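Local atomic coordinates of predicted sugar phosphatases of the HAD superfamily (Cytophaga hutchinsonii, PDB entry 2HX1), a protein that probably acts as a sugar phosphatase of the HAD superfamily, binding magnesium and likely hydrolysing phosphate from small phosphorylated substrates. Residues V24-N29 against D65-L70. Sequence-based numbering, arbitrary orientation.
Sequences VLKTYN and DSYHKL
Lys26 and Tyr67 make most of this contact, with Leu25 completing it. Tyr67 reaches from helix 60-69, and its phenol end arrives beside the short strand 26-27. The two backbones stay well apart, 9.6 Å between Lys26 CA and Tyr67 CA, so side chains alone span the gap. The Lys26 side chain crosses that of Tyr67 at about a right angle. Its methylene groups do the touching: CE lies 3.7 Å from Tyr67 OH, and CD lies 4.0 Å from Tyr67 CE1. The lysine CG sits between its own backbone N and carbonyl carbon (chi1 62°), and the chain beyond runs fully extended. This places NZ above the hydroxyl end of the ring, near the CZ-OH bond, 4.8 Å from the Tyr67 ring centroid. The ammonium stands 30° off the ring normal, displaced toward the hydroxyl, so the cation-pi contact is off-centre. With an alanine here, the long methylene chain and the ammonium would be gone, and the hydroxyl end of Tyr67 would probably be left without cover on this side. The Leu25 side chain meets the tyrosine crosswise too, and one of its methyls, CD1, comes within 4.1 Å of Tyr67 OH. The same leucine packs on Ile35 and Phe39 of helix 35-44. Leu25 and Tyr67 also touch Ile51 of core strand 48-53. Tyr67 further touches Ala21, next to the magnesium ligands Asp20 and Phe22. The Lys26 side chain lies about 9 Å from the magnesium ion and about 7 Å from a bound HEPES molecule. Strands 26-27 and 30-31 form a small antiparallel hairpin after the first core strand, 16-19. Such a beta-hairpin flap, here met by a tyrosine from a helix of the Rossmann-like core near the metal site, is characteristic of the HAD fold.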
loop_
_atom_site.group_PDB
_atom_site.type_symbol
_atom_site.label_atom_id
_atom_site.label_comp_id
_atom_site.label_asym_id
_atom_site.label_seq_id
_atom_site.Cartn_x
_atom_site.Cartn_y
_atom_site.Cartn_z
ATOM N N VAL A 24 -8.216 19.593 -19.562
ATOM C CA VAL A 24 -7.392 20.582 -20.249
ATOM C C VAL A 24 -8.118 21.139 -21.488
ATOM O O VAL A 24 -8.258 22.352 -21.639
ATOM C CB VAL A 24 -6.056 19.945 -20.678
ATOM C CG1 VAL A 24 -5.159 20.949 -21.406
ATOM C CG2 VAL A 24 -5.324 19.334 -19.439
ATOM N N LEU A 25 -8.549 20.259 -22.377
ATOM C CA LEU A 25 -9.248 20.655 -23.605
ATOM C C LEU A 25 -10.751 20.465 -23.476
ATOM O O LEU A 25 -11.527 21.159 -24.132
ATOM C CB LEU A 25 -8.783 19.828 -24.802
ATOM C CG LEU A 25 -7.318 19.897 -25.223
ATOM C CD1 LEU A 25 -7.111 18.995 -26.441
ATOM C CD2 LEU A 25 -6.877 21.324 -25.493
ATOM N N LYS A 26 -11.148 19.507 -22.649
ATOM C CA LYS A 26 -12.552 19.152 -22.496
ATOM C C LYS A 26 -12.785 18.535 -21.125
ATOM O O LYS A 26 -11.830 18.149 -20.444
ATOM C CB LYS A 26 -12.988 18.207 -23.620
ATOM C CG LYS A 26 -12.255 16.877 -23.658
ATOM C CD LYS A 26 -12.765 16.030 -24.824
ATOM C CE LYS A 26 -12.114 14.666 -24.872
ATOM N NZ LYS A 26 -12.814 13.738 -25.806
ATOM N N THR A 27 -14.061 18.475 -20.735
ATOM C CA THR A 27 -14.498 17.993 -19.419
ATOM C C THR A 27 -15.763 17.163 -19.605
ATOM O O THR A 27 -16.104 16.804 -20.737
ATOM C CB THR A 27 -14.824 19.131 -18.458
ATOM O OG1 THR A 27 -15.843 19.977 -19.031
ATOM C CG2 THR A 27 -13.584 19.935 -18.160
ATOM N N TYR A 28 -16.435 16.842 -18.503
ATOM C CA TYR A 28 -17.649 16.005 -18.555
ATOM C C TYR A 28 -18.719 16.543 -19.515
ATOM O O TYR A 28 -19.362 15.771 -20.229
ATOM C CB TYR A 28 -18.260 15.800 -17.167
ATOM C CG TYR A 28 -18.552 17.051 -16.395
ATOM C CD1 TYR A 28 -17.581 17.644 -15.614
ATOM C CD2 TYR A 28 -19.816 17.626 -16.426
ATOM C CE1 TYR A 28 -17.851 18.795 -14.878
ATOM C CE2 TYR A 28 -20.111 18.780 -15.697
ATOM C CZ TYR A 28 -19.121 19.361 -14.927
ATOM O OH TYR A 28 -19.400 20.512 -14.210
ATOM N N ASN A 29 -18.877 17.862 -19.561
ATOM C CA ASN A 29 -19.888 18.456 -20.427
ATOM C C ASN A 29 -19.318 19.030 -21.736
ATOM O O ASN A 29 -19.781 20.049 -22.213
ATOM C CB ASN A 29 -20.709 19.505 -19.656
ATOM C CG ASN A 29 -19.842 20.542 -18.993
ATOM O OD1 ASN A 29 -18.694 20.749 -19.389
ATOM N ND2 ASN A 29 -20.374 21.182 -17.959
ATOM N N ASP A 65 -12.563 11.958 -34.519
ATOM C CA ASP A 65 -13.975 12.108 -34.907
ATOM C C ASP A 65 -14.793 12.730 -33.795
ATOM O O ASP A 65 -15.676 13.531 -34.049
ATOM C CB ASP A 65 -14.579 10.747 -35.284
ATOM C CG ASP A 65 -16.062 10.842 -35.697
ATOM O OD1 ASP A 65 -16.372 11.521 -36.698
ATOM O OD2 ASP A 65 -16.914 10.233 -35.008
ATOM N N SER A 66 -14.489 12.375 -32.549
ATOM C CA SER A 66 -15.158 12.996 -31.403
ATOM C C SER A 66 -14.951 14.481 -31.323
ATOM O O SER A 66 -15.875 15.181 -30.962
ATOM C CB SER A 66 -14.694 12.416 -30.068
ATOM O OG SER A 66 -14.843 11.017 -30.044
ATOM N N TYR A 67 -13.736 14.959 -31.623
ATOM C CA TYR A 67 -13.460 16.407 -31.678
ATOM C C TYR A 67 -14.177 17.050 -32.849
ATOM O O TYR A 67 -14.700 18.139 -32.706
ATOM C CB TYR A 67 -11.948 16.719 -31.748
ATOM C CG TYR A 67 -11.202 16.418 -30.456
ATOM C CD1 TYR A 67 -11.336 17.221 -29.347
ATOM C CD2 TYR A 67 -10.406 15.301 -30.349
ATOM C CE1 TYR A 67 -10.656 16.934 -28.158
ATOM C CE2 TYR A 67 -9.744 14.998 -29.180
ATOM C CZ TYR A 67 -9.862 15.815 -28.096
ATOM O OH TYR A 67 -9.181 15.473 -26.960
ATOM N N HIS A 68 -14.197 16.382 -33.999
ATOM C CA HIS A 68 -14.953 16.886 -35.164
ATOM C C HIS A 68 -16.426 17.075 -34.840
ATOM O O HIS A 68 -16.977 18.127 -35.119
ATOM C CB HIS A 68 -14.823 15.968 -36.362
ATOM C CG HIS A 68 -13.413 15.787 -36.809
ATOM N ND1 HIS A 68 -12.993 14.692 -37.523
ATOM C CD2 HIS A 68 -12.316 16.553 -36.606
ATOM C CE1 HIS A 68 -11.696 14.797 -37.754
ATOM N NE2 HIS A 68 -11.263 15.921 -37.210
ATOM N N LYS A 69 -17.036 16.081 -34.194
ATOM C CA LYS A 69 -18.437 16.189 -33.775
ATOM C C LYS A 69 -18.653 17.400 -32.909
ATOM O O LYS A 69 -19.663 18.067 -33.059
ATOM C CB LYS A 69 -18.924 14.955 -33.002
ATOM C CG LYS A 69 -19.136 13.704 -33.870
ATOM C CD LYS A 69 -19.930 12.641 -33.090
ATOM C CE LYS A 69 -19.280 11.249 -33.132
ATOM N NZ LYS A 69 -19.787 10.340 -32.045
ATOM N N LEU A 70 -17.705 17.672 -32.012
ATOM C CA LEU A 70 -17.776 18.826 -31.112
ATOM C C LEU A 70 -17.372 20.151 -31.801
ATOM O O LEU A 70 -17.399 21.221 -31.191
ATOM C CB LEU A 70 -16.920 18.590 -29.872
ATOM C CG LEU A 70 -17.399 17.441 -28.959
ATOM C CD1 LEU A 70 -16.413 17.079 -27.854
ATOM C CD2 LEU A 70 -18.760 17.776 -28.369
#